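Local atomic coordinates of DNA translocase coupling protein (Clostridium perfringens, PDB entry 6O1W), a protein that probably couples ATP binding to DNA translocation during conjugative transfer of plasmid pCW3, as a membrane-anchored member of the FtsK/SpoIIIE family whose soluble part is described here. Residues E189-F192 / K193-D197; D164-G167 / G168-G172. All coordinates share one frame; numbering follows the deposited sequence.

Contact 1: residues E189-F192 / K193-D197. With BGC (beta-D-glucopyranose), chain E.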
loop_
_atom_site.group_PDB
_atom_site.type_symbol
_atom_site.label_atom_id
_atom_site.label_comp_id
_atom_site.label_asym_id
_atom_site.label_seq_id
_atom_site.Cartn_x
_atom_site.Cartn_y
_atom_site.Cartn_z
ATOM N N GLU A 189 -4.380 24.385 7.660
ATOM C CA GLU A 189 -4.958 25.322 6.680
ATOM C C GLU A 189 -3.834 26.204 6.107
ATOM O O GLU A 189 -3.754 26.342 4.896
ATOM C CB GLU A 189 -6.115 26.179 7.260
ATOM C CG GLU A 189 -6.358 27.461 6.465
ATOM C CD GLU A 189 -7.649 28.247 6.628
ATOM O OE1 GLU A 189 -8.258 28.221 7.721
ATOM O OE2 GLU A 189 -8.029 28.931 5.652
ATOM N N LYS A 190 -2.946 26.751 6.962
ATOM C CA LYS A 190 -1.798 27.543 6.505
ATOM C C LYS A 190 -0.882 26.700 5.595
ATOM O O LYS A 190 -0.373 27.205 4.612
ATOM C CB LYS A 190 -0.972 28.097 7.695
ATOM C CG LYS A 190 -1.724 29.115 8.559
ATOM C CD LYS A 190 -0.823 29.655 9.671
ATOM C CE LYS A 190 -1.588 30.135 10.888
ATOM N NZ LYS A 190 -2.377 31.365 10.624
ATOM N N LEU A 191 -0.654 25.435 5.937
ATOM C CA LEU A 191 0.222 24.563 5.146
ATOM C C LEU A 191 -0.339 24.295 3.771
ATOM O O LEU A 191 0.376 24.468 2.795
ATOM C CB LEU A 191 0.500 23.216 5.848
ATOM C CG LEU A 191 1.213 22.142 4.967
ATOM C CD1 LEU A 191 2.624 22.595 4.597
ATOM C CD2 LEU A 191 1.208 20.741 5.648
ATOM N N PHE A 192 -1.600 23.872 3.693
ATOM C CA PHE A 192 -2.214 23.499 2.414
ATOM C C PHE A 192 -2.471 24.694 1.484
ATOM O O PHE A 192 -2.425 24.522 0.266
ATOM C CB PHE A 192 -3.470 22.638 2.615
ATOM C CG PHE A 192 -3.064 21.220 2.936
ATOM C CD1 PHE A 192 -2.556 20.380 1.942
ATOM C CD2 PHE A 192 -3.151 20.731 4.235
ATOM C CE1 PHE A 192 -2.176 19.069 2.237
ATOM C CE2 PHE A 192 -2.740 19.418 4.539
ATOM C CZ PHE A 192 -2.240 18.602 3.543
ATOM N N LYS A 193 -2.720 25.877 2.050
ATOM C CA LYS A 193 -2.862 27.105 1.262
ATOM C C LYS A 193 -1.459 27.473 0.690
ATOM O O LYS A 193 -1.348 27.811 -0.472
ATOM C CB LYS A 193 -3.460 28.237 2.121
ATOM C CG LYS A 193 -3.518 29.603 1.431
ATOM C CD LYS A 193 -4.380 29.569 0.191
ATOM C CE LYS A 193 -4.733 30.967 -0.246
ATOM N NZ LYS A 193 -4.616 31.136 -1.719
ATOM N N TYR A 194 -0.399 27.303 1.475
ATOM C CA TYR A 194 0.962 27.516 1.001
ATOM C C TYR A 194 1.321 26.546 -0.161
ATOM O O TYR A 194 1.898 26.982 -1.163
ATOM C CB TYR A 194 1.969 27.343 2.155
ATOM C CG TYR A 194 3.386 27.161 1.649
ATOM C CD1 TYR A 194 4.095 28.232 1.097
ATOM C CD2 TYR A 194 3.994 25.912 1.657
ATOM C CE1 TYR A 194 5.386 28.059 0.591
ATOM C CE2 TYR A 194 5.287 25.731 1.168
ATOM C CZ TYR A 194 5.966 26.798 0.605
ATOM O OH TYR A 194 7.215 26.604 0.072
ATOM N N LEU A 195 1.049 25.227 0.010
ATOM C CA LEU A 195 1.369 24.186 -0.973
ATOM C C LEU A 195 0.616 24.379 -2.278
ATOM O O LEU A 195 1.191 24.173 -3.340
ATOM C CB LEU A 195 1.085 22.793 -0.401
ATOM C CG LEU A 195 1.940 22.284 0.755
ATOM C CD1 LEU A 195 1.310 21.021 1.355
ATOM C CD2 LEU A 195 3.390 22.019 0.310
ATOM N N VAL A 196 -0.654 24.802 -2.202
ATOM C CA VAL A 196 -1.481 25.101 -3.383
ATOM C C VAL A 196 -0.917 26.330 -4.152
ATOM O O VAL A 196 -0.885 26.321 -5.382
ATOM C CB VAL A 196 -2.974 25.221 -2.971
ATOM C CG1 VAL A 196 -3.730 26.278 -3.763
ATOM C CG2 VAL A 196 -3.649 23.881 -3.102
ATOM N N ASP A 197 -0.467 27.357 -3.421
ATOM C CA ASP A 197 0.180 28.547 -4.011
ATOM C C ASP A 197 1.557 28.155 -4.582
ATOM O O ASP A 197 1.907 28.634 -5.654
ATOM C CB ASP A 197 0.366 29.646 -2.948
ATOM C CG ASP A 197 -0.928 30.277 -2.455
ATOM O OD1 ASP A 197 -2.009 29.945 -3.013
ATOM O OD2 ASP A 197 -0.870 31.074 -1.497
HETATM C C2 BGC E . 7.335 27.837 4.372
HETATM C C3 BGC E . 6.474 29.075 4.589
HETATM C C4 BGC E . 5.015 28.672 4.758
HETATM C C5 BGC E . 4.880 27.644 5.879
HETATM C C6 BGC E . 3.479 27.095 6.010
HETATM C C1 BGC E . 7.128 26.868 5.533
HETATM O O1 BGC E . 7.904 25.732 5.351
HETATM O O2 BGC E . 8.706 28.202 4.265
HETATM O O3 BGC E . 6.628 29.975 3.499
HETATM O O4 BGC E . 4.208 29.804 5.062
HETATM O O5 BGC E . 5.745 26.523 5.623
HETATM O O6 BGC E . 3.415 26.105 7.025
#
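Phe192 and Leu195 meet on the buried side of helix 185-209, where Leu195 CD1 approaches the phenyl ring obliquely and lies 4.0 Å from Phe192 CD1. The same methyl serves Leu191, one helical turn back: Leu195 CD1 is 3.8 Å from Leu191 CG and equally near Leu191 CD1. The two leucines meet at a slant. Leu191 holds CG anti to its backbone N (chi1 170°), whereas Leu195 sets CG anti to the carbonyl carbon (chi1 -67°). One branch thus fills the angle between an aliphatic and an aromatic neighbour. Beneath them runs regular i to i+4 bonding, Leu195 N donating to Leu191 O at 3.0 Å.

Lys193 joins the preceding turn through its backbone and CB: Lys193 N bonds to Glu189 O at 3.1 Å, and Lys193 CB lies 3.4 Å from the same oxygen. Its chain, bent at chi2 and chi4, brings NZ to 3.1 Å from Asp197 OD1, which receives this salt bridge on its syn lone pair. Further round the helix, Tyr194 turns one ring face to a bound glucose, whose C4 stands 3.8 Å from Tyr194 CG, toward the rim.

The chemistry implies a helix joined on several sides. Apolar carbon packs it on strands 159-163 and 229-233 and, through Tyr259, on helix 247-266, with the Glu189-Arg255 salt bridge alongside. Glucose meets the Tyr194 ring by van der Waals contact through C4 and O3, its hydrogen bonds going to Tyr161 and Gln180.

Contact 2: residues D164-G167 / G168-G172; sequences DFKG and GVEFG
Asp164 reaches across a tight loop with both carboxylate oxygens engaged, and its OD2 takes the backbone N of Glu170 at 2.8 Å, nearly in line with the C-O bond. Its chi1 of 171° places CG opposite the backbone N and carries the carboxylate over the turn. There the other oxygen, OD1, accepts Lys166 N at 3.0 Å, met from above the carboxylate plane; this closes an Asx turn. Glu170 puts CG anti to the carbonyl carbon (chi1 -59°) and bends at chi2, so its chain crosses the aspartate at an angle: Glu170 CB comes to 3.2 Å from Asp164 OD2, and the two carboxylates stand almost perpendicular. Phe171 presents its ring edge, CD2 being 3.8 Å from Asp164 CB.

The backbone supplies the rest. A type I' turn spans Lys166 to Val169, with Val169 N bonded to Lys166 O at 3.2 Å, and both central positions are glycines at positive phi, Gly167 and Gly168. A type I turn from Gly168 to Phe171 follows directly. Val169 CG2 comes within 3.3 Å of Lys166 O.

The loop leaves the end of strand 159-163 and leads toward strand 179-182, whose Ile182 shares backbone hydrogen bonds with Asp164. Arg147 of helix 142-155 binds Glu170 O and makes a cation-pi contact with Phe171, while Phe165 rests against helices 185-209 and 237-240.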
loop_
_atom_site.group_PDB
_atom_site.type_symbol
_atom_site.label_atom_id
_atom_site.label_comp_id
_atom_site.label_asym_id
_atom_site.label_seq_id
_atom_site.Cartn_x
_atom_site.Cartn_y
_atom_site.Cartn_z
ATOM N N ASP A 164 0.085 15.364 11.472
ATOM C CA ASP A 164 -0.420 14.437 12.489
ATOM C C ASP A 164 -1.159 15.187 13.560
ATOM O O ASP A 164 -0.521 15.776 14.414
ATOM C CB ASP A 164 0.719 13.583 13.087
ATOM C CG ASP A 164 0.351 12.726 14.309
ATOM O OD1 ASP A 164 -0.843 12.356 14.453
ATOM O OD2 ASP A 164 1.247 12.432 15.104
ATOM N N PHE A 165 -2.495 15.092 13.576
ATOM C CA PHE A 165 -3.350 15.806 14.530
ATOM C C PHE A 165 -3.349 15.206 15.913
ATOM O O PHE A 165 -3.912 15.808 16.817
ATOM C CB PHE A 165 -4.778 15.977 13.991
ATOM C CG PHE A 165 -4.942 16.997 12.868
ATOM C CD1 PHE A 165 -3.831 17.533 12.216
ATOM C CD2 PHE A 165 -6.206 17.364 12.423
ATOM C CE1 PHE A 165 -3.983 18.455 11.176
ATOM C CE2 PHE A 165 -6.357 18.265 11.352
ATOM C CZ PHE A 165 -5.242 18.797 10.735
ATOM N N LYS A 166 -2.681 14.054 16.114
ATOM C CA LYS A 166 -2.574 13.458 17.446
ATOM C C LYS A 166 -1.351 14.048 18.171
ATOM O O LYS A 166 -0.477 13.321 18.650
ATOM C CB LYS A 166 -2.572 11.922 17.388
ATOM C CG LYS A 166 -3.890 11.366 16.872
ATOM C CD LYS A 166 -3.861 9.857 16.586
ATOM C CE LYS A 166 -3.225 9.525 15.250
ATOM N NZ LYS A 166 -3.490 8.120 14.837
ATOM N N GLY A 167 -1.319 15.375 18.256
ATOM C CA GLY A 167 -0.244 16.123 18.903
ATOM C C GLY A 167 1.133 15.887 18.306
ATOM O O GLY A 167 2.139 16.191 18.946
ATOM N N GLY A 168 1.178 15.304 17.102
ATOM C CA GLY A 168 2.426 15.007 16.408
ATOM C C GLY A 168 3.193 13.830 16.974
ATOM O O GLY A 168 4.343 13.618 16.590
ATOM N N VAL A 169 2.561 13.024 17.851
ATOM C CA VAL A 169 3.172 11.863 18.508
ATOM C C VAL A 169 3.710 10.833 17.478
ATOM O O VAL A 169 4.691 10.137 17.754
ATOM C CB VAL A 169 2.217 11.249 19.571
ATOM C CG1 VAL A 169 2.819 9.999 20.226
ATOM C CG2 VAL A 169 1.913 12.283 20.643
ATOM N N GLU A 170 3.106 10.780 16.291
ATOM C CA GLU A 170 3.546 9.883 15.218
ATOM C C GLU A 170 4.799 10.416 14.512
ATOM O O GLU A 170 5.435 9.662 13.792
ATOM C CB GLU A 170 2.411 9.644 14.203
ATOM C CG GLU A 170 1.148 9.034 14.798
ATOM C CD GLU A 170 1.372 7.718 15.518
ATOM O OE1 GLU A 170 1.353 7.717 16.772
ATOM O OE2 GLU A 170 1.595 6.694 14.832
ATOM N N PHE A 171 5.112 11.721 14.663
ATOM C CA PHE A 171 6.300 12.371 14.076
ATOM C C PHE A 171 6.996 13.166 15.163
ATOM O O PHE A 171 6.790 14.378 15.300
ATOM C CB PHE A 171 5.951 13.260 12.886
ATOM C CG PHE A 171 5.332 12.531 11.727
ATOM C CD1 PHE A 171 6.104 11.707 10.909
ATOM C CD2 PHE A 171 3.986 12.705 11.416
ATOM C CE1 PHE A 171 5.535 11.050 9.814
ATOM C CE2 PHE A 171 3.420 12.051 10.319
ATOM C CZ PHE A 171 4.195 11.214 9.538
ATOM N N GLY A 172 7.750 12.434 15.975
ATOM C CA GLY A 172 8.476 12.948 17.122
ATOM C C GLY A 172 9.483 14.024 16.825
ATOM O O GLY A 172 9.572 14.517 15.698
#

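Contacts 1 and 2 illustrate how one nucleotide-binding fold can serve different surfaces. Their centres lie 19 Å apart and their nearest atoms about 6 Å, without touching. Strand 159-163 connects them: contact 2 begins where it ends, and contact 1 packs against its side chains, while Phe165 meets Val185 and Ala188 just ahead of contact 1. They differ in relation to the ATP site, which is empty of nucleotide in this chain. In contact 2 the side chain of Glu170 is about 5 Å from that of Ser143, a predicted ATP-binding residue, and the side chain of Lys166 about 7 Å from that of Lys142. Contact 1 lies away from that site and instead borders a glucose molecule.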